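PDB 5WA1: programmed cell death 6-interacting protein from Homo sapiens, which sorts cargo into intralumenal vesicles of multivesicular bodies and acts in cytokinesis and membrane repair, the present chain being its Bro1 domain, the part that contacts CHMP4 proteins. Local coordinates for residues 33-38 with 70-75; 62-67 with 374-379; 87-92 with 146-151; 92-97 with 366-371; 180-185 with 359-364. All coordinates share one frame; numbering follows the deposited sequence.

In the fold
Interactions 1 to 4 lie round helices 56-75 and 83-97, toward one end of the elongated Bro1 domain, and interaction 5 adjoins interactions 3 and 4. Interactions 3 and 4 share Y92 and have centres about 9 Å apart. L38 CD1 packs 3.8 Å from L67 CG between interactions 1 and 2, and Y92 OH lies 3.7 Å from L38 CD1. Interactions 2, 4 and 5 follow the non-helical C-terminal tail, part of the region that contacts CHMP4 proteins; Q95 OE1 accepts from L375 N, tying interaction 4 to interaction 2. Interaction 5 lies about 24 Å centre to centre from interaction 1 and meets its neighbours through F146 on F181 and Y93 on H183.

Interaction 1. Residues 33-38 with 70-75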
# COMPACT_ATOMS: atom_id res chain seq x y z
N THR A 33 -20.83 -0.58 0.13
CA THR A 33 -21.69 -1.74 -0.09
C THR A 33 -23.05 -1.46 0.52
O THR A 33 -23.19 -0.63 1.42
CB THR A 33 -21.08 -3.02 0.52
OG1 THR A 33 -21.94 -4.14 0.27
CG2 THR A 33 -20.88 -2.87 2.02
N SER A 34 -24.06 -2.14 -0.00
CA SER A 34 -25.40 -2.01 0.53
C SER A 34 -25.57 -2.92 1.74
O SER A 34 -24.92 -3.96 1.86
CB SER A 34 -26.43 -2.35 -0.54
OG SER A 34 -26.09 -3.57 -1.16
N GLU A 35 -26.46 -2.52 2.65
CA GLU A 35 -26.71 -3.31 3.85
C GLU A 35 -27.37 -4.63 3.49
O GLU A 35 -28.31 -4.68 2.69
CB GLU A 35 -27.59 -2.53 4.83
CG GLU A 35 -27.79 -3.22 6.17
CD GLU A 35 -28.68 -2.43 7.12
OE1 GLU A 35 -28.77 -1.19 6.97
OE2 GLU A 35 -29.28 -3.06 8.02
N VAL A 36 -26.88 -5.72 4.09
CA VAL A 36 -27.39 -7.06 3.83
C VAL A 36 -27.72 -7.74 5.16
O VAL A 36 -26.96 -7.64 6.12
CB VAL A 36 -26.36 -7.90 3.03
CG1 VAL A 36 -26.71 -9.37 3.08
CG2 VAL A 36 -26.31 -7.41 1.59
N ASP A 37 -28.87 -8.42 5.20
CA ASP A 37 -29.27 -9.19 6.38
C ASP A 37 -28.60 -10.56 6.30
O ASP A 37 -29.13 -11.51 5.72
CB ASP A 37 -30.79 -9.32 6.46
CG ASP A 37 -31.23 -10.17 7.64
OD1 ASP A 37 -30.44 -10.33 8.59
OD2 ASP A 37 -32.37 -10.67 7.62
N LEU A 38 -27.42 -10.67 6.91
CA LEU A 38 -26.71 -11.95 6.93
C LEU A 38 -27.43 -12.99 7.77
O LEU A 38 -27.29 -14.19 7.51
CB LEU A 38 -25.29 -11.76 7.46
CG LEU A 38 -24.25 -11.18 6.51
CD1 LEU A 38 -22.85 -11.34 7.12
CD2 LEU A 38 -24.34 -11.86 5.16
N LEU A 70 -21.65 -7.72 12.89
CA LEU A 70 -20.25 -7.45 12.58
C LEU A 70 -20.09 -6.89 11.17
O LEU A 70 -19.25 -6.01 10.95
CB LEU A 70 -19.41 -8.73 12.74
CG LEU A 70 -17.95 -8.65 12.29
CD1 LEU A 70 -17.22 -7.54 13.03
CD2 LEU A 70 -17.24 -9.99 12.50
N ARG A 71 -20.88 -7.38 10.21
CA ARG A 71 -20.80 -6.84 8.86
C ARG A 71 -21.18 -5.37 8.84
O ARG A 71 -20.50 -4.55 8.21
CB ARG A 71 -21.70 -7.63 7.90
CG ARG A 71 -21.55 -7.16 6.46
CD ARG A 71 -22.46 -7.86 5.46
NE ARG A 71 -21.93 -7.68 4.11
CZ ARG A 71 -22.25 -6.68 3.31
NH1 ARG A 71 -21.71 -6.60 2.09
NH2 ARG A 71 -23.11 -5.75 3.70
N ARG A 72 -22.27 -5.01 9.52
CA ARG A 72 -22.68 -3.61 9.57
C ARG A 72 -21.58 -2.73 10.16
O ARG A 72 -21.33 -1.62 9.67
CB ARG A 72 -23.98 -3.46 10.37
CG ARG A 72 -25.18 -4.16 9.74
CD ARG A 72 -26.49 -3.74 10.40
NE ARG A 72 -26.61 -4.23 11.78
CZ ARG A 72 -27.14 -5.40 12.12
NH1 ARG A 72 -27.62 -6.21 11.18
NH2 ARG A 72 -27.20 -5.76 13.40
N ALA A 73 -20.90 -3.22 11.20
CA ALA A 73 -19.82 -2.44 11.80
C ALA A 73 -18.58 -2.37 10.90
O ALA A 73 -17.85 -1.37 10.93
CB ALA A 73 -19.45 -3.02 13.16
N ALA A 74 -18.32 -3.41 10.10
CA ALA A 74 -17.11 -3.44 9.28
C ALA A 74 -17.26 -2.67 7.97
O ALA A 74 -16.29 -2.06 7.51
CB ALA A 74 -16.70 -4.88 8.97
N VAL A 75 -18.43 -2.71 7.34
CA VAL A 75 -18.58 -2.15 6.00
C VAL A 75 -19.78 -1.22 5.87
O VAL A 75 -20.04 -0.73 4.78
CB VAL A 75 -18.64 -3.26 4.93
CG1 VAL A 75 -17.31 -4.01 4.86
CG2 VAL A 75 -19.79 -4.21 5.18
O HOH W 1 -20.84 1.26 2.67
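R71 of helix 56-75 reaches out to T33 and S34 in a polar contact with apolar flanks, where the extended segment 33-38, just ahead of helix 39-49, passes the helix. The R71 chain, extended from CG to NE, carries NE out from the helix. Its guanidinium and T33 meet tip to tip. NH1 donates almost straight to T33 OG1 at 3.1 Å, in the guanidinium plane, while NH2 donates to the carbonyl S34 O, also at 3.1 Å. V75 CG2 sits over the centre of one guanidinium face and V36 CG2 over the rim of the opposite one. L38 crosses the arginine at about a right angle, its CD1 3.9 Å from R71 CD. T33 CG2 packs 3.6 Å from V75 CG2, and a water bridges T33 N and V75 O. Outside the pair, R71 NE forms a salt bridge with E140, and T33 OG1 hydrogen-bonds to T115 O. The buried charge is thus probably neutralised by E140, and T33, S34 and E140 together probably restrict its rotation.

Interaction 2. Residues 62-67 with 374-379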
# COMPACT_ATOMS: atom_id res chain seq x y z
N ARG A 62 -27.56 -17.28 17.42
CA ARG A 62 -26.97 -16.12 18.08
C ARG A 62 -25.72 -15.66 17.35
O ARG A 62 -25.55 -14.46 17.08
CB ARG A 62 -26.66 -16.45 19.54
CG ARG A 62 -26.05 -15.30 20.32
CD ARG A 62 -25.95 -15.64 21.80
NE ARG A 62 -27.25 -16.00 22.38
CZ ARG A 62 -27.64 -17.24 22.63
NH1 ARG A 62 -26.83 -18.26 22.34
NH2 ARG A 62 -28.83 -17.48 23.16
N ALA A 63 -24.82 -16.59 17.02
CA ALA A 63 -23.60 -16.25 16.30
C ALA A 63 -23.91 -15.70 14.92
O ALA A 63 -23.17 -14.84 14.42
CB ALA A 63 -22.69 -17.47 16.21
N ALA A 64 -24.98 -16.17 14.28
CA ALA A 64 -25.38 -15.59 13.00
C ALA A 64 -25.84 -14.16 13.18
O ALA A 64 -25.54 -13.29 12.35
CB ALA A 64 -26.46 -16.44 12.34
N GLU A 65 -26.57 -13.88 14.26
CA GLU A 65 -26.97 -12.52 14.57
C GLU A 65 -25.75 -11.64 14.84
O GLU A 65 -25.73 -10.46 14.47
CB GLU A 65 -27.90 -12.50 15.77
CG GLU A 65 -28.84 -11.32 15.78
CD GLU A 65 -29.82 -11.38 14.64
OE1 GLU A 65 -30.51 -12.41 14.50
OE2 GLU A 65 -29.89 -10.40 13.86
N GLU A 66 -24.73 -12.19 15.49
CA GLU A 66 -23.52 -11.41 15.75
C GLU A 66 -22.71 -11.19 14.47
O GLU A 66 -21.99 -10.19 14.37
CB GLU A 66 -22.65 -12.10 16.80
CG GLU A 66 -23.16 -11.93 18.23
CD GLU A 66 -23.26 -10.47 18.64
OE1 GLU A 66 -24.39 -9.99 18.89
OE2 GLU A 66 -22.20 -9.80 18.70
N LEU A 67 -22.81 -12.10 13.50
CA LEU A 67 -22.07 -11.93 12.26
C LEU A 67 -22.69 -10.83 11.40
O LEU A 67 -21.96 -10.02 10.80
CB LEU A 67 -22.01 -13.24 11.48
CG LEU A 67 -21.27 -13.05 10.15
CD1 LEU A 67 -19.84 -12.57 10.38
CD2 LEU A 67 -21.30 -14.31 9.31
N ASP A 374 -13.39 -17.60 16.12
CA ASP A 374 -14.45 -17.94 15.18
C ASP A 374 -15.78 -18.10 15.92
O ASP A 374 -15.86 -18.81 16.92
CB ASP A 374 -14.10 -19.23 14.42
CG ASP A 374 -15.21 -19.69 13.46
OD1 ASP A 374 -16.11 -18.89 13.12
OD2 ASP A 374 -15.18 -20.87 13.03
N LEU A 375 -16.81 -17.41 15.42
CA LEU A 375 -18.13 -17.49 16.02
C LEU A 375 -18.80 -18.84 15.77
O LEU A 375 -19.77 -19.17 16.46
CB LEU A 375 -19.02 -16.37 15.48
CG LEU A 375 -18.75 -14.96 16.01
CD1 LEU A 375 -19.44 -13.93 15.13
CD2 LEU A 375 -19.22 -14.83 17.45
N PHE A 376 -18.31 -19.61 14.80
CA PHE A 376 -18.85 -20.93 14.47
C PHE A 376 -17.79 -22.00 14.64
O PHE A 376 -17.72 -22.96 13.87
CB PHE A 376 -19.41 -20.94 13.05
CG PHE A 376 -20.49 -19.93 12.81
CD1 PHE A 376 -20.18 -18.65 12.37
CD2 PHE A 376 -21.82 -20.25 13.03
CE1 PHE A 376 -21.17 -17.71 12.15
CE2 PHE A 376 -22.82 -19.31 12.81
CZ PHE A 376 -22.49 -18.05 12.37
N GLU A 377 -16.95 -21.85 15.67
CA GLU A 377 -15.82 -22.76 15.85
C GLU A 377 -16.28 -24.15 16.29
O GLU A 377 -15.69 -25.16 15.88
CB GLU A 377 -14.84 -22.18 16.87
CG GLU A 377 -13.58 -23.02 17.05
CD GLU A 377 -12.64 -22.44 18.07
OE1 GLU A 377 -12.99 -21.41 18.69
OE2 GLU A 377 -11.54 -23.01 18.26
N LYS A 378 -17.32 -24.22 17.12
CA LYS A 378 -17.89 -25.50 17.55
C LYS A 378 -18.93 -25.98 16.53
O LYS A 378 -20.10 -26.17 16.84
CB LYS A 378 -18.50 -25.36 18.94
CG LYS A 378 -17.53 -24.98 20.03
CD LYS A 378 -18.25 -24.95 21.36
CE LYS A 378 -17.34 -24.52 22.50
NZ LYS A 378 -18.06 -24.58 23.80
N MET A 379 -18.47 -26.18 15.30
CA MET A 379 -19.37 -26.56 14.22
C MET A 379 -18.63 -27.32 13.12
O MET A 379 -18.48 -28.54 13.19
CB MET A 379 -20.05 -25.32 13.64
CG MET A 379 -21.10 -25.61 12.59
SD MET A 379 -22.09 -24.15 12.23
CE MET A 379 -22.96 -24.69 10.76
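L375, F376 and A63 bury most of the surface where the end of the C-terminal tail meets helix 56-75, and the contact is almost wholly apolar. A63 CB lies over one face of the F376 ring in a CH-pi contact, 4.1 Å from the ring centroid and nearer the rim than the middle. The far end of the ring continues across the helix backbone, F376 CZ coming 3.7 Å from A64 N. L375 approaches the same alanine: A63 CB is 3.9 Å from L375 CB and 3.4 Å from L375 O. Further out on the leucine, L375 CD1 lies 4.1 Å from E66 CB. F103 meets the F376 ring edge to face, and L42 of helix 39-49 also touches it. The tail is shaped by D374, whose OD1 receives F376 N at 2.9 Å from above the carboxylate plane. An Asx turn at D374-F376 overlaps the type I beta turn 374-377, and the two present L375 and F376 to the helix.

Interaction 3. Residues 87-92 with 146-151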
# COMPACT_ATOMS: atom_id res chain seq x y z
N GLU A 87 -9.18 -3.24 12.76
CA GLU A 87 -9.34 -4.55 13.40
C GLU A 87 -10.75 -5.10 13.19
O GLU A 87 -10.91 -6.32 13.05
CB GLU A 87 -9.01 -4.46 14.89
CG GLU A 87 -7.51 -4.42 15.18
CD GLU A 87 -6.79 -5.67 14.71
OE1 GLU A 87 -7.38 -6.77 14.77
OE2 GLU A 87 -5.63 -5.55 14.26
N THR A 88 -11.77 -4.23 13.18
CA THR A 88 -13.12 -4.71 12.89
C THR A 88 -13.22 -5.24 11.47
O THR A 88 -13.80 -6.31 11.23
CB THR A 88 -14.13 -3.58 13.12
OG1 THR A 88 -14.06 -3.15 14.48
CG2 THR A 88 -15.54 -4.08 12.81
N LEU A 89 -12.65 -4.52 10.50
CA LEU A 89 -12.58 -5.04 9.14
C LEU A 89 -11.80 -6.34 9.09
O LEU A 89 -12.24 -7.32 8.47
CB LEU A 89 -11.93 -4.00 8.22
CG LEU A 89 -12.90 -3.23 7.33
CD1 LEU A 89 -12.16 -2.13 6.58
CD2 LEU A 89 -13.59 -4.18 6.36
N LEU A 90 -10.62 -6.37 9.71
CA LEU A 90 -9.80 -7.58 9.72
C LEU A 90 -10.57 -8.74 10.35
O LEU A 90 -10.55 -9.86 9.83
CB LEU A 90 -8.51 -7.34 10.48
CG LEU A 90 -7.58 -6.29 9.86
CD1 LEU A 90 -6.36 -6.10 10.74
CD2 LEU A 90 -7.20 -6.70 8.45
N ARG A 91 -11.24 -8.48 11.47
CA ARG A 91 -12.02 -9.52 12.12
C ARG A 91 -13.11 -10.04 11.21
O ARG A 91 -13.34 -11.26 11.13
CB ARG A 91 -12.61 -9.00 13.43
CG ARG A 91 -13.45 -10.04 14.16
CD ARG A 91 -14.29 -9.43 15.28
NE ARG A 91 -15.31 -10.36 15.75
CZ ARG A 91 -16.29 -10.05 16.59
NH1 ARG A 91 -16.39 -8.82 17.07
NH2 ARG A 91 -17.17 -10.98 16.95
N TYR A 92 -13.80 -9.15 10.50
CA TYR A 92 -14.88 -9.60 9.62
C TYR A 92 -14.34 -10.41 8.45
O TYR A 92 -14.98 -11.37 8.01
CB TYR A 92 -15.71 -8.40 9.15
CG TYR A 92 -16.81 -8.76 8.18
CD1 TYR A 92 -17.89 -9.55 8.58
CD2 TYR A 92 -16.78 -8.31 6.86
CE1 TYR A 92 -18.90 -9.88 7.70
CE2 TYR A 92 -17.79 -8.65 5.97
CZ TYR A 92 -18.85 -9.43 6.40
OH TYR A 92 -19.86 -9.77 5.52
N PHE A 146 -10.18 -5.82 0.09
CA PHE A 146 -9.85 -4.55 -0.54
C PHE A 146 -9.94 -3.40 0.46
O PHE A 146 -9.07 -2.53 0.51
CB PHE A 146 -10.78 -4.29 -1.73
CG PHE A 146 -10.42 -3.07 -2.55
CD1 PHE A 146 -10.84 -1.80 -2.17
CD2 PHE A 146 -9.65 -3.20 -3.70
CE1 PHE A 146 -10.50 -0.69 -2.91
CE2 PHE A 146 -9.31 -2.09 -4.46
CZ PHE A 146 -9.74 -0.83 -4.06
N ASN A 147 -11.02 -3.37 1.24
CA ASN A 147 -11.20 -2.28 2.19
C ASN A 147 -10.22 -2.38 3.35
O ASN A 147 -9.82 -1.35 3.90
CB ASN A 147 -12.65 -2.25 2.70
CG ASN A 147 -13.59 -1.60 1.69
OD1 ASN A 147 -13.21 -1.39 0.54
ND2 ASN A 147 -14.81 -1.28 2.12
N CYS A 148 -9.83 -3.60 3.75
CA CYS A 148 -8.75 -3.72 4.74
C CYS A 148 -7.49 -3.05 4.22
O CYS A 148 -6.87 -2.23 4.91
CB CYS A 148 -8.46 -5.19 5.05
SG CYS A 148 -9.81 -6.12 5.81
N ALA A 149 -7.10 -3.39 2.99
CA ALA A 149 -5.90 -2.79 2.39
C ALA A 149 -6.06 -1.28 2.24
O ALA A 149 -5.14 -0.52 2.56
CB ALA A 149 -5.63 -3.45 1.04
N ALA A 150 -7.22 -0.83 1.75
CA ALA A 150 -7.46 0.59 1.54
C ALA A 150 -7.42 1.36 2.86
O ALA A 150 -6.78 2.41 2.96
CB ALA A 150 -8.81 0.80 0.84
N LEU A 151 -8.12 0.86 3.88
CA LEU A 151 -8.09 1.54 5.17
C LEU A 151 -6.68 1.53 5.76
O LEU A 151 -6.23 2.53 6.33
CB LEU A 151 -9.11 0.91 6.13
CG LEU A 151 -9.22 1.59 7.50
CD1 LEU A 151 -9.64 3.04 7.34
CD2 LEU A 151 -10.17 0.86 8.45
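L89 and L90 of helix 83-97 flank the thiol of C148 from helix 137-157, at the centre of a buried contact between nearly antiparallel helices. The short axes run at 158° to each other and come within 9.4 Å. C148 SG is directed anti to its own carbonyl carbon (chi1 -63°), which sets it against the first helix. There it lies 3.8 Å from L89 CB, and the methyl L90 CD2 is equally close to the sulfur at 3.8 Å. L89 itself reaches across to helix 137-157: its CD1 approaches the backbone carbonyl N147 O at 3.6 Å and packs against N147 CB at 3.9 Å. The same methyl also meets L151 CD2, 4.0 Å off, one turn further on. L89 therefore bears on N147 and L151 with one branch, while its CB, together with L90, packs against the thiol. No hydrogen bond crosses the contact, and the amide of N147 turns to K31 instead, its OD1 accepting from K31 N. The hairpin strands 114-117 and 131-134 lie in the chain between the two helices. Helix 164-191 also adjoins both, with F176 on L90 and A180 and F181 on A149, and Y92 reaches helix 56-75 through L70, R71 and A74.

Interaction 4. Residues 92-97 with 366-371; sequences YYDQIC and VPISQK
The D94 carboxylate receives the loop 366-371 around its rim, and the Y93 ring beside it is covered on one face by C97 SG, offset toward the rim, with I368 CD1 and V366 CG2 approaching obliquely. This is the C-terminal tail of the Bro1 domain crossing helix 83-97, with the peptide before P367 in the cis form. D94 OD1 uses its syn lone pair to accept from I368 N at 2.9 Å. D94 OD2 is gripped by two groups of one serine, S369 N on the syn side and S369 OG on the anti side, each at 2.8 Å and both from the same face of the carboxylate. OG can reach that oxygen because it sits between the backbone N and the carbonyl carbon of S369 (chi1 78°), close to its own amide. Three donors thus hold the buried carboxylate, and they would probably favour its ionised form. Around them the packing is apolar: I368 crosses Y93 at about a right angle, its CD1 3.6 Å from Y93 CD2, and V366 CG2 lies 3.9 Å from Y93 CE2. V366 CG2 also touches C97 SG. F372 touches D94 further along the tail, and E87 on the same helix accepts from Q370 N. The carboxylate also meets carbon closely, P367 CA standing 3.3 Å from D94 OD2.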
# COMPACT_ATOMS: atom_id res chain seq x y z
N TYR A 92 -13.80 -9.15 10.50
CA TYR A 92 -14.88 -9.60 9.62
C TYR A 92 -14.34 -10.41 8.45
O TYR A 92 -14.98 -11.37 8.01
CB TYR A 92 -15.71 -8.40 9.15
CG TYR A 92 -16.81 -8.76 8.18
CD1 TYR A 92 -17.89 -9.55 8.58
CD2 TYR A 92 -16.78 -8.31 6.86
CE1 TYR A 92 -18.90 -9.88 7.70
CE2 TYR A 92 -17.79 -8.65 5.97
CZ TYR A 92 -18.85 -9.43 6.40
OH TYR A 92 -19.86 -9.77 5.52
N TYR A 93 -13.15 -10.07 7.94
CA TYR A 93 -12.53 -10.89 6.91
C TYR A 93 -12.19 -12.28 7.44
O TYR A 93 -12.44 -13.29 6.76
CB TYR A 93 -11.26 -10.22 6.36
CG TYR A 93 -10.60 -11.03 5.27
CD1 TYR A 93 -11.10 -11.02 3.98
CD2 TYR A 93 -9.48 -11.81 5.54
CE1 TYR A 93 -10.51 -11.76 2.97
CE2 TYR A 93 -8.88 -12.56 4.54
CZ TYR A 93 -9.39 -12.53 3.26
OH TYR A 93 -8.80 -13.27 2.26
N ASP A 94 -11.63 -12.36 8.65
CA ASP A 94 -11.34 -13.66 9.24
C ASP A 94 -12.61 -14.49 9.40
O ASP A 94 -12.61 -15.70 9.15
CB ASP A 94 -10.66 -13.49 10.60
CG ASP A 94 -9.21 -13.05 10.49
OD1 ASP A 94 -8.65 -13.13 9.37
OD2 ASP A 94 -8.64 -12.64 11.52
N GLN A 95 -13.71 -13.85 9.82
CA GLN A 95 -14.93 -14.60 10.09
C GLN A 95 -15.51 -15.20 8.82
O GLN A 95 -15.90 -16.37 8.79
CB GLN A 95 -15.95 -13.71 10.80
CG GLN A 95 -17.05 -14.47 11.51
CD GLN A 95 -16.51 -15.48 12.51
OE1 GLN A 95 -16.23 -15.15 13.66
NE2 GLN A 95 -16.36 -16.73 12.06
N ILE A 96 -15.53 -14.42 7.73
CA ILE A 96 -16.08 -14.90 6.47
C ILE A 96 -15.25 -16.05 5.91
O ILE A 96 -15.79 -17.06 5.43
CB ILE A 96 -16.19 -13.74 5.46
CG1 ILE A 96 -17.11 -12.65 6.01
CG2 ILE A 96 -16.69 -14.25 4.12
CD1 ILE A 96 -18.54 -13.09 6.22
N CYS A 97 -13.92 -15.93 5.95
CA CYS A 97 -13.08 -17.03 5.49
C CYS A 97 -13.35 -18.30 6.29
O CYS A 97 -13.40 -19.40 5.73
CB CYS A 97 -11.61 -16.63 5.57
SG CYS A 97 -11.19 -15.25 4.49
N VAL A 366 -5.03 -16.05 7.45
CA VAL A 366 -6.10 -16.06 8.42
C VAL A 366 -5.69 -16.91 9.62
O VAL A 366 -5.30 -18.07 9.44
CB VAL A 366 -7.40 -16.58 7.79
CG1 VAL A 366 -8.52 -16.65 8.82
CG2 VAL A 366 -7.79 -15.68 6.62
N PRO A 367 -5.77 -16.35 10.83
CA PRO A 367 -6.34 -15.03 11.15
C PRO A 367 -5.39 -13.84 10.94
O PRO A 367 -4.25 -13.86 11.41
CB PRO A 367 -6.70 -15.17 12.63
CG PRO A 367 -5.66 -16.09 13.16
CD PRO A 367 -5.37 -17.07 12.06
N ILE A 368 -5.88 -12.80 10.25
CA ILE A 368 -5.11 -11.56 10.15
C ILE A 368 -5.51 -10.55 11.21
O ILE A 368 -4.81 -9.54 11.39
CB ILE A 368 -5.23 -10.91 8.75
CG1 ILE A 368 -6.67 -10.52 8.40
CG2 ILE A 368 -4.66 -11.83 7.68
CD1 ILE A 368 -6.80 -9.90 6.99
N SER A 369 -6.60 -10.78 11.94
CA SER A 369 -6.99 -9.92 13.05
C SER A 369 -6.43 -10.45 14.36
O SER A 369 -6.13 -11.64 14.50
CB SER A 369 -8.51 -9.80 13.14
OG SER A 369 -9.07 -10.95 13.75
N GLN A 370 -6.31 -9.55 15.34
CA GLN A 370 -5.79 -9.92 16.65
C GLN A 370 -6.86 -10.57 17.51
O GLN A 370 -8.03 -10.18 17.47
CB GLN A 370 -5.22 -8.69 17.36
CG GLN A 370 -3.94 -8.17 16.74
CD GLN A 370 -2.84 -9.21 16.72
OE1 GLN A 370 -2.19 -9.46 17.74
NE2 GLN A 370 -2.62 -9.82 15.56
N LYS A 371 -6.43 -11.55 18.31
CA LYS A 371 -7.31 -12.22 19.27
C LYS A 371 -8.58 -12.72 18.59
O LYS A 371 -9.70 -12.52 19.08
CB LYS A 371 -7.63 -11.31 20.45
CG LYS A 371 -6.43 -10.97 21.33
CD LYS A 371 -6.76 -9.89 22.36
CE LYS A 371 -7.02 -8.55 21.69
NZ LYS A 371 -7.02 -7.42 22.66

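Interaction 5. Residues 180-185 with 359-364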
# COMPACT_ATOMS: atom_id res chain seq x y z
N ALA A 180 -2.13 -7.47 0.77
CA ALA A 180 -3.56 -7.74 0.63
C ALA A 180 -4.04 -7.45 -0.78
O ALA A 180 -4.83 -8.23 -1.33
CB ALA A 180 -4.35 -6.92 1.66
N PHE A 181 -3.59 -6.34 -1.39
CA PHE A 181 -3.91 -6.11 -2.80
C PHE A 181 -3.36 -7.23 -3.66
O PHE A 181 -4.00 -7.66 -4.62
CB PHE A 181 -3.36 -4.76 -3.27
CG PHE A 181 -4.11 -3.57 -2.74
CD1 PHE A 181 -5.49 -3.50 -2.83
CD2 PHE A 181 -3.41 -2.51 -2.16
CE1 PHE A 181 -6.18 -2.39 -2.34
CE2 PHE A 181 -4.09 -1.40 -1.66
CZ PHE A 181 -5.47 -1.33 -1.76
N LEU A 182 -2.16 -7.73 -3.32
CA LEU A 182 -1.56 -8.81 -4.10
C LEU A 182 -2.33 -10.11 -3.93
O LEU A 182 -2.47 -10.89 -4.88
CB LEU A 182 -0.11 -9.00 -3.70
CG LEU A 182 0.64 -10.01 -4.55
CD1 LEU A 182 0.69 -9.53 -5.99
CD2 LEU A 182 2.03 -10.23 -4.00
N HIS A 183 -2.83 -10.38 -2.72
CA HIS A 183 -3.67 -11.55 -2.52
C HIS A 183 -4.94 -11.47 -3.36
O HIS A 183 -5.38 -12.47 -3.93
CB HIS A 183 -4.02 -11.72 -1.04
CG HIS A 183 -4.63 -13.05 -0.72
ND1 HIS A 183 -5.96 -13.19 -0.37
CD2 HIS A 183 -4.10 -14.29 -0.68
CE1 HIS A 183 -6.22 -14.47 -0.15
NE2 HIS A 183 -5.10 -15.16 -0.33
N ILE A 184 -5.53 -10.28 -3.45
CA ILE A 184 -6.71 -10.13 -4.30
C ILE A 184 -6.35 -10.39 -5.76
O ILE A 184 -7.10 -11.06 -6.48
CB ILE A 184 -7.34 -8.73 -4.13
CG1 ILE A 184 -7.72 -8.49 -2.67
CG2 ILE A 184 -8.57 -8.58 -5.01
CD1 ILE A 184 -8.26 -7.12 -2.42
N LYS A 185 -5.20 -9.89 -6.20
CA LYS A 185 -4.77 -10.10 -7.58
C LYS A 185 -4.74 -11.59 -7.93
O LYS A 185 -5.21 -12.00 -9.00
CB LYS A 185 -3.40 -9.47 -7.81
CG LYS A 185 -2.81 -9.76 -9.18
CD LYS A 185 -1.45 -9.10 -9.36
CE LYS A 185 -0.86 -9.46 -10.71
NZ LYS A 185 0.56 -9.07 -10.81
N VAL A 359 11.50 -4.22 2.26
CA VAL A 359 10.06 -4.41 2.35
C VAL A 359 9.64 -5.67 1.60
O VAL A 359 10.32 -6.12 0.67
CB VAL A 359 9.30 -3.18 1.80
CG1 VAL A 359 9.60 -1.97 2.68
CG2 VAL A 359 9.71 -2.90 0.36
N LYS A 360 8.51 -6.23 2.03
CA LYS A 360 7.93 -7.42 1.43
C LYS A 360 6.42 -7.27 1.49
O LYS A 360 5.88 -6.70 2.45
CB LYS A 360 8.38 -8.69 2.18
CG LYS A 360 7.83 -9.99 1.63
CD LYS A 360 8.39 -10.30 0.25
CE LYS A 360 7.65 -11.46 -0.41
NZ LYS A 360 8.13 -11.72 -1.79
N SER A 361 5.73 -7.74 0.45
CA SER A 361 4.27 -7.80 0.49
C SER A 361 3.85 -8.84 1.52
O SER A 361 4.20 -10.02 1.39
CB SER A 361 3.70 -8.15 -0.89
OG SER A 361 4.04 -7.16 -1.85
N THR A 362 3.15 -8.41 2.56
CA THR A 362 2.80 -9.30 3.67
C THR A 362 1.74 -10.31 3.23
O THR A 362 0.65 -9.90 2.80
CB THR A 362 2.28 -8.50 4.87
OG1 THR A 362 3.24 -7.48 5.21
CG2 THR A 362 2.05 -9.40 6.07
N PRO A 363 2.01 -11.61 3.30
CA PRO A 363 0.98 -12.58 2.92
C PRO A 363 -0.20 -12.53 3.88
O PRO A 363 -0.05 -12.23 5.07
CB PRO A 363 1.71 -13.93 2.99
CG PRO A 363 2.86 -13.69 3.90
CD PRO A 363 3.26 -12.25 3.72
N VAL A 364 -1.38 -12.80 3.36
CA VAL A 364 -2.56 -12.85 4.21
C VAL A 364 -2.73 -14.29 4.69
O VAL A 364 -2.83 -15.23 3.89
CB VAL A 364 -3.81 -12.31 3.49
CG1 VAL A 364 -3.47 -11.04 2.74
CG2 VAL A 364 -4.47 -13.31 2.58
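V364 packs against H183 and A180 of helix 164-191, and this is the tight end of the contact; toward S361 the tail and helix touch only lightly. The methyl V364 CG1 fits between H183 CB and A180 CA, 3.9 Å from each. H183 has CG anti to its backbone N (chi1 -168°), and V364 CG2 is modelled over the imidazole face, too close for its spacing to be trusted. H183 ND1 is buried by this packing and has no hydrogen-bond partner in the model. At the looser end, L182 CD2 grazes S361 CB at 4.1 Å, and T362 O stays 4.2 Å from A180 N. K360 is exposed to solvent at this end; P363, next to V364, is exposed too and points away from the helix. Polar grips on the tail come from earlier in the same helix: S361 OG hydrogen-bonds to S178 OG, and Q175 bonds to K360 N and to the backbone of T362. A180 and H183 also touch L145 of helix 137-157, while V359 touches helix 202-226. The contact belongs to the extended C-terminal tail of the Bro1 domain, lying across helix 164-191 and held there by V364 CG1 and the bonds to Q175 and S178.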